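Local coordinates for putative uncharacterized protein (PDB 3GT2), which is the NlpC/P60 domain of a larger mycobacterial antigen, probably of the C40 cysteine peptidase type, with no established activity of its own, at residues A[36-40]-A[61-65]; A[86-91]-A[134-138]. One frame throughout, in Å; residues are numbered along the deposited sequence.

Contact 1 of 2, residues A[36-40]-A[61-65]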
# COMPACT_ATOMS: atom_id res chain seq x y z
N GLY A 36 3.59 8.55 -9.10
CA GLY A 36 4.34 8.35 -7.88
C GLY A 36 5.15 7.08 -7.82
O GLY A 36 5.06 6.20 -8.69
N GLY A 37 5.94 6.95 -6.76
CA GLY A 37 6.81 5.82 -6.61
C GLY A 37 7.70 6.00 -5.40
O GLY A 37 7.40 6.80 -4.52
N ILE A 38 8.79 5.26 -5.38
CA ILE A 38 9.68 5.22 -4.23
C ILE A 38 10.09 6.58 -3.68
O ILE A 38 10.27 6.74 -2.47
CB ILE A 38 10.94 4.38 -4.55
CG1 ILE A 38 10.55 2.93 -4.87
CG2 ILE A 38 11.91 4.41 -3.39
CD1 ILE A 38 11.70 2.09 -5.37
N ASN A 39 10.23 7.57 -4.55
CA ASN A 39 10.74 8.87 -4.13
C ASN A 39 9.66 9.89 -3.79
O ASN A 39 9.96 11.00 -3.35
CB ASN A 39 11.70 9.43 -5.18
CG ASN A 39 12.99 8.63 -5.26
OD1 ASN A 39 13.62 8.33 -4.24
ND2 ASN A 39 13.38 8.26 -6.48
N GLY A 40 8.41 9.51 -4.00
CA GLY A 40 7.30 10.40 -3.71
C GLY A 40 6.34 10.49 -4.88
O GLY A 40 6.46 9.74 -5.85
N GLN A 61 4.86 1.81 -2.77
CA GLN A 61 6.30 1.82 -3.02
C GLN A 61 6.95 2.88 -2.14
O GLN A 61 7.98 2.64 -1.52
CB GLN A 61 6.61 2.12 -4.49
CG GLN A 61 6.31 0.99 -5.45
CD GLN A 61 6.95 1.23 -6.80
OE1 GLN A 61 7.77 0.43 -7.26
NE2 GLN A 61 6.61 2.34 -7.43
N TYR A 62 6.34 4.07 -2.11
CA TYR A 62 6.88 5.16 -1.29
C TYR A 62 6.96 4.77 0.19
O TYR A 62 7.99 4.98 0.85
CB TYR A 62 6.04 6.42 -1.44
CG TYR A 62 6.52 7.54 -0.54
CD1 TYR A 62 7.67 8.25 -0.85
CD2 TYR A 62 5.86 7.84 0.65
CE1 TYR A 62 8.13 9.27 -0.03
CE2 TYR A 62 6.31 8.85 1.48
CZ TYR A 62 7.45 9.56 1.14
OH TYR A 62 7.91 10.57 1.96
N ALA A 63 5.86 4.25 0.73
CA ALA A 63 5.79 3.97 2.16
C ALA A 63 6.79 2.89 2.57
O ALA A 63 7.57 3.06 3.51
CB ALA A 63 4.38 3.56 2.55
N TYR A 64 6.79 1.78 1.83
CA TYR A 64 7.66 0.65 2.18
C TYR A 64 9.15 0.92 1.97
O TYR A 64 9.99 0.31 2.61
CB TYR A 64 7.17 -0.65 1.51
CG TYR A 64 5.88 -1.13 2.15
CD1 TYR A 64 4.66 -0.54 1.84
CD2 TYR A 64 5.88 -2.13 3.11
CE1 TYR A 64 3.48 -0.96 2.44
CE2 TYR A 64 4.71 -2.56 3.71
CZ TYR A 64 3.52 -1.96 3.38
OH TYR A 64 2.35 -2.38 4.00
N ALA A 65 9.49 1.89 1.11
CA ALA A 65 10.89 2.23 0.89
C ALA A 65 11.57 2.65 2.19
O ALA A 65 12.77 2.50 2.33
CB ALA A 65 11.00 3.33 -0.14
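I38 and A65 make the apolar part of this contact, methyl to methyl: CG2 of I38 lies 3.5 Å from CB of A65. The I38 chi1 of -62° sets CG2 anti to the backbone N, which turns that branch to A65, while CG1 stays beside the N and crosses the Q61 side chain at about a right angle, 4.0 Å from Q61 CB. The second kind of contact is between loop backbone and the Y62 side chain. G37 to G40 form a type I beta turn whose ends are bonded both ways, G40 N to G37 O (2.9 Å) and G37 N to G40 O (3.0 Å). This pins the peptides that meet the tyrosine: G37 O sits at the ring's edge, 3.4 Å from Y62 CB, and I38 O comes obliquely to Y62 CD1 at 3.4 Å, with G40 N 3.5 Å from the same CD1. With CG anti to the backbone N, the Y62 chi1 of 176° carries the ring alongside the turn. The amide of Q61 contributes by plain proximity, NE2 standing 3.6 Å from G37 CA; its OE1 accepts a hydrogen bond from R73 NE, and I38 also touches R73. Helix 56-65 probably corresponds to the helix that, in active NlpC/P60 peptidases, starts at the catalytic cysteine, and the G37-G40 turn packs against residues 61-65. R22 of helix 7-24 makes a cation-pi contact with Y62 and bonds Y62 O, whereas G36 N bonds T42 OG1 at the neighbouring strand 42-43.

Contact 2 of 2, residues A[86-91]-A[134-138]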
# COMPACT_ATOMS: atom_id res chain seq x y z
N LEU A 86 -3.91 -15.10 5.72
CA LEU A 86 -5.36 -15.13 5.88
C LEU A 86 -5.84 -13.81 6.48
O LEU A 86 -5.26 -13.31 7.44
CB LEU A 86 -5.79 -16.29 6.79
CG LEU A 86 -5.37 -17.67 6.30
CD1 LEU A 86 -5.58 -18.71 7.40
CD2 LEU A 86 -6.15 -18.01 5.03
N PRO A 87 -6.91 -13.23 5.92
CA PRO A 87 -7.37 -11.94 6.45
C PRO A 87 -7.69 -11.99 7.94
O PRO A 87 -7.57 -10.98 8.62
CB PRO A 87 -8.64 -11.67 5.63
CG PRO A 87 -8.41 -12.41 4.34
CD PRO A 87 -7.67 -13.66 4.73
N GLN A 88 -8.08 -13.15 8.47
CA GLN A 88 -8.38 -13.26 9.89
C GLN A 88 -7.13 -13.13 10.74
O GLN A 88 -7.21 -12.98 11.96
CB GLN A 88 -9.09 -14.58 10.22
CG GLN A 88 -10.36 -14.80 9.43
CD GLN A 88 -10.09 -14.97 7.95
OE1 GLN A 88 -9.14 -15.65 7.55
NE2 GLN A 88 -10.93 -14.37 7.12
N GLN A 89 -5.97 -13.20 10.11
CA GLN A 89 -4.70 -13.11 10.83
C GLN A 89 -3.92 -11.86 10.43
O GLN A 89 -2.71 -11.76 10.64
CB GLN A 89 -3.88 -14.38 10.60
CG GLN A 89 -4.65 -15.63 11.05
CD GLN A 89 -3.91 -16.93 10.81
OE1 GLN A 89 -2.99 -17.00 10.01
NE2 GLN A 89 -4.33 -17.98 11.51
N ALA A 90 -4.63 -10.90 9.86
CA ALA A 90 -4.02 -9.67 9.39
C ALA A 90 -3.40 -8.88 10.54
O ALA A 90 -3.94 -8.85 11.64
CB ALA A 90 -5.04 -8.82 8.66
N ARG A 91 -2.26 -8.25 10.27
CA ARG A 91 -1.62 -7.35 11.23
C ARG A 91 -1.36 -6.02 10.53
O ARG A 91 -1.24 -5.99 9.30
CB ARG A 91 -0.28 -7.92 11.72
CG ARG A 91 -0.41 -9.12 12.66
CD ARG A 91 0.96 -9.63 13.06
NE ARG A 91 0.88 -10.83 13.90
CZ ARG A 91 1.87 -11.70 14.06
NH1 ARG A 91 3.02 -11.52 13.42
NH2 ARG A 91 1.71 -12.76 14.84
N PRO A 134 -8.59 -12.83 -2.08
CA PRO A 134 -8.72 -13.86 -1.03
C PRO A 134 -7.64 -13.81 0.05
O PRO A 134 -7.90 -14.25 1.17
CB PRO A 134 -8.57 -15.17 -1.81
CG PRO A 134 -8.79 -14.85 -3.21
CD PRO A 134 -8.38 -13.43 -3.41
N TYR A 135 -6.45 -13.33 -0.29
CA TYR A 135 -5.35 -13.29 0.67
C TYR A 135 -4.81 -11.89 0.84
O TYR A 135 -4.93 -11.05 -0.06
CB TYR A 135 -4.20 -14.18 0.22
CG TYR A 135 -4.55 -15.64 0.14
CD1 TYR A 135 -4.70 -16.39 1.29
CD2 TYR A 135 -4.74 -16.25 -1.08
CE1 TYR A 135 -5.02 -17.74 1.23
CE2 TYR A 135 -5.05 -17.60 -1.16
CZ TYR A 135 -5.19 -18.33 -0.00
OH TYR A 135 -5.51 -19.66 -0.06
N MSE A 136 -4.23 -11.65 2.00
CA MSE A 136 -3.41 -10.46 2.18
C MSE A 136 -1.94 -10.87 2.09
O MSE A 136 -1.63 -12.06 2.00
CB MSE A 136 -3.76 -9.78 3.51
CG MSE A 136 -5.17 -9.27 3.49
SE MSE A 136 -5.82 -8.62 5.18
CE MSE A 136 -4.45 -7.29 5.59
N VAL A 137 -1.04 -9.89 2.09
CA VAL A 137 0.38 -10.18 1.90
C VAL A 137 1.21 -9.48 2.96
O VAL A 137 1.04 -8.29 3.21
CB VAL A 137 0.89 -9.74 0.50
CG1 VAL A 137 2.42 -9.89 0.40
CG2 VAL A 137 0.18 -10.53 -0.59
N ARG A 138 2.10 -10.24 3.59
CA ARG A 138 3.05 -9.66 4.53
C ARG A 138 4.44 -9.59 3.91
O ARG A 138 4.94 -10.58 3.39
CB ARG A 138 3.08 -10.50 5.81
CG ARG A 138 4.03 -10.01 6.88
CD ARG A 138 3.71 -10.70 8.20
NE ARG A 138 2.32 -10.47 8.58
CZ ARG A 138 1.61 -11.25 9.40
NH1 ARG A 138 2.17 -12.33 9.93
NH2 ARG A 138 0.35 -10.95 9.69
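R91 and R138 set their guanidinium groups nearly parallel, the planes 2° apart, but displaced so that R91 CD, not its charged end, lies over one face of the R138 group. NH1 of R91 and NH1 of R138 are 3.7 Å apart, a close pair of like charges. R138 turns the edge of its guanidinium to the loop: NH2 gives Q89 O a weak hydrogen bond, in the plane of the group but bent to 130° and 3.3 Å long. The stronger partner of NH2 is D94, by a salt bridge, which probably balances the charge of R138; the same D94 oxygen, OD2, also accepts a hydrogen bond from R91 N. Strand 136-138 pairs antiparallel with 83-85 in a two-stranded sheet of the NlpC/P60 domain, through M136 with I85 and R138 with Q83, and 86-91 continues from 83-85 and folds back over 136-138 by way of a short 3-10 turn. Selenomethionine M136 points to this fold-back. Its chain bends at chi3 (56°), bringing M136 CE tightly against A90 CB (3.5 Å). M136 SE lies 3.9 Å from P87 CA. Farther along, L86 and Y135 run side by side in the same direction, with L86 CD2 at the edge of the tyrosine ring, 4.0 Å from Y135 CE1. Beyond the arginines, Y12 of helix 7-24 touches both R91 and R138.

In the fold
Contact 1 is partly buried and contact 2 lies at the surface; their centres are 22 Å apart on opposite sides of the chain's centre, though their nearest atoms come within about 6 Å. They follow one another along the sequence and share no segment, but both reach helix 7-24: R22 meets the helix side of contact 1, Y12 the arginine pair of contact 2. Contact 1 sets a glycine-rich turn against a helix, mostly by van der Waals packing of peptides and methyls. Contact 2 joins a loop to a sheet strand, where a buried selenomethionine packs against the loop and the charge of R138 is met by D94.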